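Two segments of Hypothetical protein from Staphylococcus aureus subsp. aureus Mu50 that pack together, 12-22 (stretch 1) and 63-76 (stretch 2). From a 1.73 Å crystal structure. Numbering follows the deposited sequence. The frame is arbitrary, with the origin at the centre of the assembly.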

# COMPACT_ATOMS: atom_id res chain seq x y z
N GLY B 12 -2.08 -12.23 -16.87
CA GLY B 12 -1.23 -11.65 -15.84
C GLY B 12 -1.89 -10.60 -14.97
O GLY B 12 -1.20 -9.84 -14.27
N LYS B 13 -3.24 -10.59 -14.96
CA LYS B 13 -4.00 -9.63 -14.17
C LYS B 13 -4.43 -10.24 -12.85
O LYS B 13 -4.83 -11.39 -12.81
CB LYS B 13 -5.24 -9.13 -14.95
CG LYS B 13 -4.93 -8.57 -16.36
CD LYS B 13 -3.85 -7.47 -16.35
CE LYS B 13 -3.46 -7.05 -17.75
NZ LYS B 13 -4.41 -6.05 -18.29
N VAL B 14 -4.36 -9.45 -11.77
CA VAL B 14 -4.79 -9.90 -10.43
C VAL B 14 -6.33 -9.83 -10.46
O VAL B 14 -6.89 -8.74 -10.57
CB VAL B 14 -4.20 -9.02 -9.29
CG1 VAL B 14 -4.77 -9.45 -7.93
CG2 VAL B 14 -2.67 -9.08 -9.27
N THR B 15 -6.99 -10.99 -10.38
CA THR B 15 -8.46 -11.05 -10.43
C THR B 15 -9.08 -11.15 -9.05
O THR B 15 -10.21 -10.72 -8.87
CB THR B 15 -8.95 -12.18 -11.34
OG1 THR B 15 -8.57 -13.45 -10.78
CG2 THR B 15 -8.41 -12.05 -12.79
N ASP B 16 -8.38 -11.82 -8.12
CA ASP B 16 -8.94 -12.03 -6.79
C ASP B 16 -7.86 -12.02 -5.75
O ASP B 16 -6.77 -12.55 -5.97
CB ASP B 16 -9.62 -13.42 -6.73
CG ASP B 16 -10.76 -13.61 -7.69
OD1 ASP B 16 -10.49 -13.89 -8.88
OD2 ASP B 16 -11.93 -13.53 -7.25
N VAL B 17 -8.19 -11.50 -4.58
CA VAL B 17 -7.32 -11.57 -3.42
C VAL B 17 -8.28 -11.86 -2.27
O VAL B 17 -9.27 -11.14 -2.13
CB VAL B 17 -6.53 -10.25 -3.17
CG1 VAL B 17 -5.76 -10.31 -1.85
CG2 VAL B 17 -5.56 -9.96 -4.32
N ILE B 18 -8.01 -12.91 -1.48
CA ILE B 18 -8.86 -13.21 -0.32
C ILE B 18 -7.98 -13.26 0.91
O ILE B 18 -7.08 -14.10 0.97
CB ILE B 18 -9.67 -14.52 -0.48
CG1 ILE B 18 -10.43 -14.53 -1.83
CG2 ILE B 18 -10.61 -14.70 0.73
CD1 ILE B 18 -11.24 -15.80 -2.14
N MET B 19 -8.28 -12.41 1.91
CA MET B 19 -7.54 -12.43 3.17
C MET B 19 -8.43 -13.01 4.26
O MET B 19 -9.60 -12.62 4.39
CB MET B 19 -7.07 -11.01 3.58
CG MET B 19 -6.31 -10.97 4.92
SD MET B 19 -5.58 -9.33 5.36
CE MET B 19 -4.30 -9.31 4.29
N ASP B 20 -7.87 -13.93 5.06
CA ASP B 20 -8.61 -14.50 6.18
C ASP B 20 -7.69 -14.68 7.37
O ASP B 20 -6.48 -14.86 7.19
CB ASP B 20 -9.33 -15.80 5.78
CG ASP B 20 -10.28 -16.30 6.86
OD1 ASP B 20 -11.13 -15.49 7.33
OD2 ASP B 20 -10.15 -17.47 7.27
N GLY B 21 -8.25 -14.56 8.58
CA GLY B 21 -7.50 -14.68 9.82
C GLY B 21 -7.11 -13.34 10.44
O GLY B 21 -6.58 -13.31 11.55
N HIS B 22 -7.36 -12.23 9.72
CA HIS B 22 -7.03 -10.88 10.18
C HIS B 22 -7.96 -10.40 11.30
O HIS B 22 -9.11 -10.83 11.39
CB HIS B 22 -7.05 -9.89 9.00
CG HIS B 22 -8.35 -9.87 8.25
ND1 HIS B 22 -8.71 -10.91 7.41
CD2 HIS B 22 -9.34 -8.96 8.27
CE1 HIS B 22 -9.90 -10.59 6.94
NE2 HIS B 22 -10.33 -9.43 7.43
N ASN B 63 -18.50 -11.77 10.24
CA ASN B 63 -17.45 -11.46 11.23
C ASN B 63 -16.31 -10.63 10.63
O ASN B 63 -15.34 -10.32 11.33
CB ASN B 63 -16.91 -12.76 11.85
CG ASN B 63 -17.96 -13.67 12.43
OD1 ASN B 63 -18.20 -14.78 11.94
ND2 ASN B 63 -18.62 -13.22 13.49
N GLY B 64 -16.44 -10.27 9.35
CA GLY B 64 -15.43 -9.51 8.63
C GLY B 64 -14.33 -10.38 8.04
O GLY B 64 -13.40 -9.86 7.42
N GLY B 65 -14.46 -11.71 8.21
CA GLY B 65 -13.51 -12.69 7.69
C GLY B 65 -13.68 -12.95 6.20
O GLY B 65 -14.62 -12.43 5.59
N HIS B 66 -12.77 -13.75 5.61
CA HIS B 66 -12.81 -14.09 4.18
C HIS B 66 -13.04 -12.85 3.29
O HIS B 66 -13.97 -12.81 2.48
CB HIS B 66 -13.85 -15.21 3.91
CG HIS B 66 -13.62 -16.45 4.72
ND1 HIS B 66 -14.25 -16.64 5.94
CD2 HIS B 66 -12.80 -17.50 4.49
CE1 HIS B 66 -13.84 -17.82 6.39
NE2 HIS B 66 -12.95 -18.36 5.56
N PHE B 67 -12.22 -11.82 3.51
CA PHE B 67 -12.32 -10.55 2.79
C PHE B 67 -11.82 -10.73 1.37
O PHE B 67 -10.63 -10.94 1.14
CB PHE B 67 -11.57 -9.44 3.53
CG PHE B 67 -11.85 -8.06 2.99
CD1 PHE B 67 -11.14 -7.57 1.90
CD2 PHE B 67 -12.81 -7.24 3.58
CE1 PHE B 67 -11.40 -6.30 1.39
CE2 PHE B 67 -13.05 -5.96 3.07
CZ PHE B 67 -12.32 -5.49 2.00
N HIS B 68 -12.76 -10.72 0.44
CA HIS B 68 -12.53 -11.02 -0.96
C HIS B 68 -12.69 -9.81 -1.83
O HIS B 68 -13.76 -9.21 -1.88
CB HIS B 68 -13.51 -12.14 -1.40
CG HIS B 68 -13.45 -12.49 -2.85
ND1 HIS B 68 -14.57 -12.97 -3.52
CD2 HIS B 68 -12.42 -12.42 -3.72
CE1 HIS B 68 -14.18 -13.17 -4.77
NE2 HIS B 68 -12.88 -12.89 -4.93
N ILE B 69 -11.59 -9.45 -2.51
CA ILE B 69 -11.53 -8.40 -3.51
C ILE B 69 -11.59 -9.10 -4.86
O ILE B 69 -10.69 -9.88 -5.18
CB ILE B 69 -10.24 -7.55 -3.43
CG1 ILE B 69 -9.98 -6.99 -2.01
CG2 ILE B 69 -10.24 -6.47 -4.52
CD1 ILE B 69 -8.47 -6.60 -1.78
N ARG B 70 -12.62 -8.82 -5.66
CA ARG B 70 -12.69 -9.36 -7.00
C ARG B 70 -12.58 -8.20 -7.98
O ARG B 70 -13.40 -7.27 -7.93
CB ARG B 70 -13.99 -10.16 -7.20
CG ARG B 70 -14.35 -10.43 -8.66
CD ARG B 70 -13.47 -11.46 -9.33
NE ARG B 70 -13.93 -11.74 -10.70
CZ ARG B 70 -13.43 -12.68 -11.49
NH1 ARG B 70 -12.46 -13.48 -11.05
NH2 ARG B 70 -13.90 -12.85 -12.71
N SER B 71 -11.57 -8.23 -8.87
CA SER B 71 -11.41 -7.17 -9.87
C SER B 71 -12.55 -7.21 -10.87
O SER B 71 -13.00 -8.29 -11.28
CB SER B 71 -10.07 -7.30 -10.60
OG SER B 71 -9.01 -7.23 -9.65
N VAL B 72 -13.03 -6.02 -11.23
CA VAL B 72 -14.11 -5.91 -12.23
C VAL B 72 -13.48 -5.54 -13.57
O VAL B 72 -13.62 -6.29 -14.55
CB VAL B 72 -15.27 -4.99 -11.78
CG1 VAL B 72 -16.28 -4.79 -12.92
CG2 VAL B 72 -15.96 -5.56 -10.54
N ASP B 73 -12.76 -4.41 -13.63
CA ASP B 73 -12.06 -4.00 -14.83
C ASP B 73 -10.60 -4.42 -14.67
O ASP B 73 -9.78 -3.65 -14.14
CB ASP B 73 -12.19 -2.48 -15.08
CG ASP B 73 -11.47 -1.96 -16.32
OD1 ASP B 73 -10.98 -2.79 -17.12
OD2 ASP B 73 -11.37 -0.73 -16.47
N THR B 74 -10.26 -5.64 -15.12
CA THR B 74 -8.89 -6.18 -15.03
C THR B 74 -7.92 -5.43 -15.95
O THR B 74 -6.70 -5.58 -15.82
CB THR B 74 -8.86 -7.70 -15.30
OG1 THR B 74 -9.30 -7.94 -16.64
CG2 THR B 74 -9.68 -8.51 -14.30
N ASN B 75 -8.45 -4.64 -16.89
CA ASN B 75 -7.61 -3.87 -17.80
C ASN B 75 -7.36 -2.44 -17.30
O ASN B 75 -6.77 -1.63 -18.02
CB ASN B 75 -8.15 -3.90 -19.22
CG ASN B 75 -8.34 -5.28 -19.78
OD1 ASN B 75 -7.43 -6.13 -19.86
ND2 ASN B 75 -9.57 -5.55 -20.15
N ASN B 76 -7.76 -2.15 -16.05
CA ASN B 76 -7.49 -0.85 -15.45
C ASN B 76 -6.05 -0.92 -14.92
O ASN B 76 -5.81 -1.52 -13.88
CB ASN B 76 -8.49 -0.52 -14.33
CG ASN B 76 -8.34 0.89 -13.81
OD1 ASN B 76 -7.25 1.33 -13.42
ND2 ASN B 76 -9.41 1.65 -13.82
O HOH W 1 -4.27 -3.97 -16.56

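The residues that cover most surface here, Lys13, Thr15 and Thr74, lie beyond or at the edge of the regular ladder, so the contact is best read from that end. Strand 14-20 runs antiparallel to strand 67-70, and past the last bridge one more backbone bond, from Ser71 N, is joined by side-chain contacts.

Lys13 points its CA-to-CB bond toward the other stretch, as does Thr74, and the two CB atoms approach to 3.9 Å. From there the lysine chain runs along the turn. Its NZ makes only weak direct hydrogen bonds, 3.4 Å to Thr74 O and 3.4 Å to Asn75 OD1. A water does better: it accepts from Lys13 NZ at 2.7 Å and donates to Thr74 O at 3.0 Å, so the ammonium is coupled to that carbonyl mainly through solvent. Thr74 opens its methyl to Thr15, with CG2 to CG2 at 4.1 Å. The type I turn from Asp73 to Asn76, closed by Asn76 N to Asp73 O at 3.2 Å, carries Thr74 at its second position.

Thr15 serves the contact through both backbone and side chain. Its O accepts from Ser71 N at 2.8 Å, while Ser71 OG donates to Val14 O, also at 2.8 Å; one serine, just past the end of strand 67-70, thus ties down two successive carbonyls of the other strand. Thr15 OG1 donates to Asp16 OD1 at 2.7 Å, and that same OD1 takes the salt bridge from Arg70 NH1 at 3.0 Å, meeting the guanidinium at its edge. The other carboxylate oxygen is occupied too: His68 NE2 donates to Asp16 OD2 at 2.6 Å. Asp16 therefore reaches its direct partner Arg70 and also His68, two residues back along the same face.

Beyond this cluster the ladder is regular. Val17 and Ile69 exchange hydrogen bonds, Val17 N to Ile69 O at 3.0 Å and Ile69 N to Val17 O at 2.9 Å; Met19 and Phe67 repeat the pattern, with both N to O distances at 2.9 Å. These pairs put their side chains on one face. On the other, Ile18 CD1 sits over the His68 ring, 4.2 Å from its centroid, while Asp16 OD2 meets the ring's edge, so one imidazole offers a face to carbon and an edge to charge.

At the far end Asp20 OD1 accepts from His66 N at 2.9 Å, a side chain continuing the pairing where the strand ends. An ideal CB on Gly65 would lie 3.1 Å from Asp20 OD1, a tight fit that the glycine avoids.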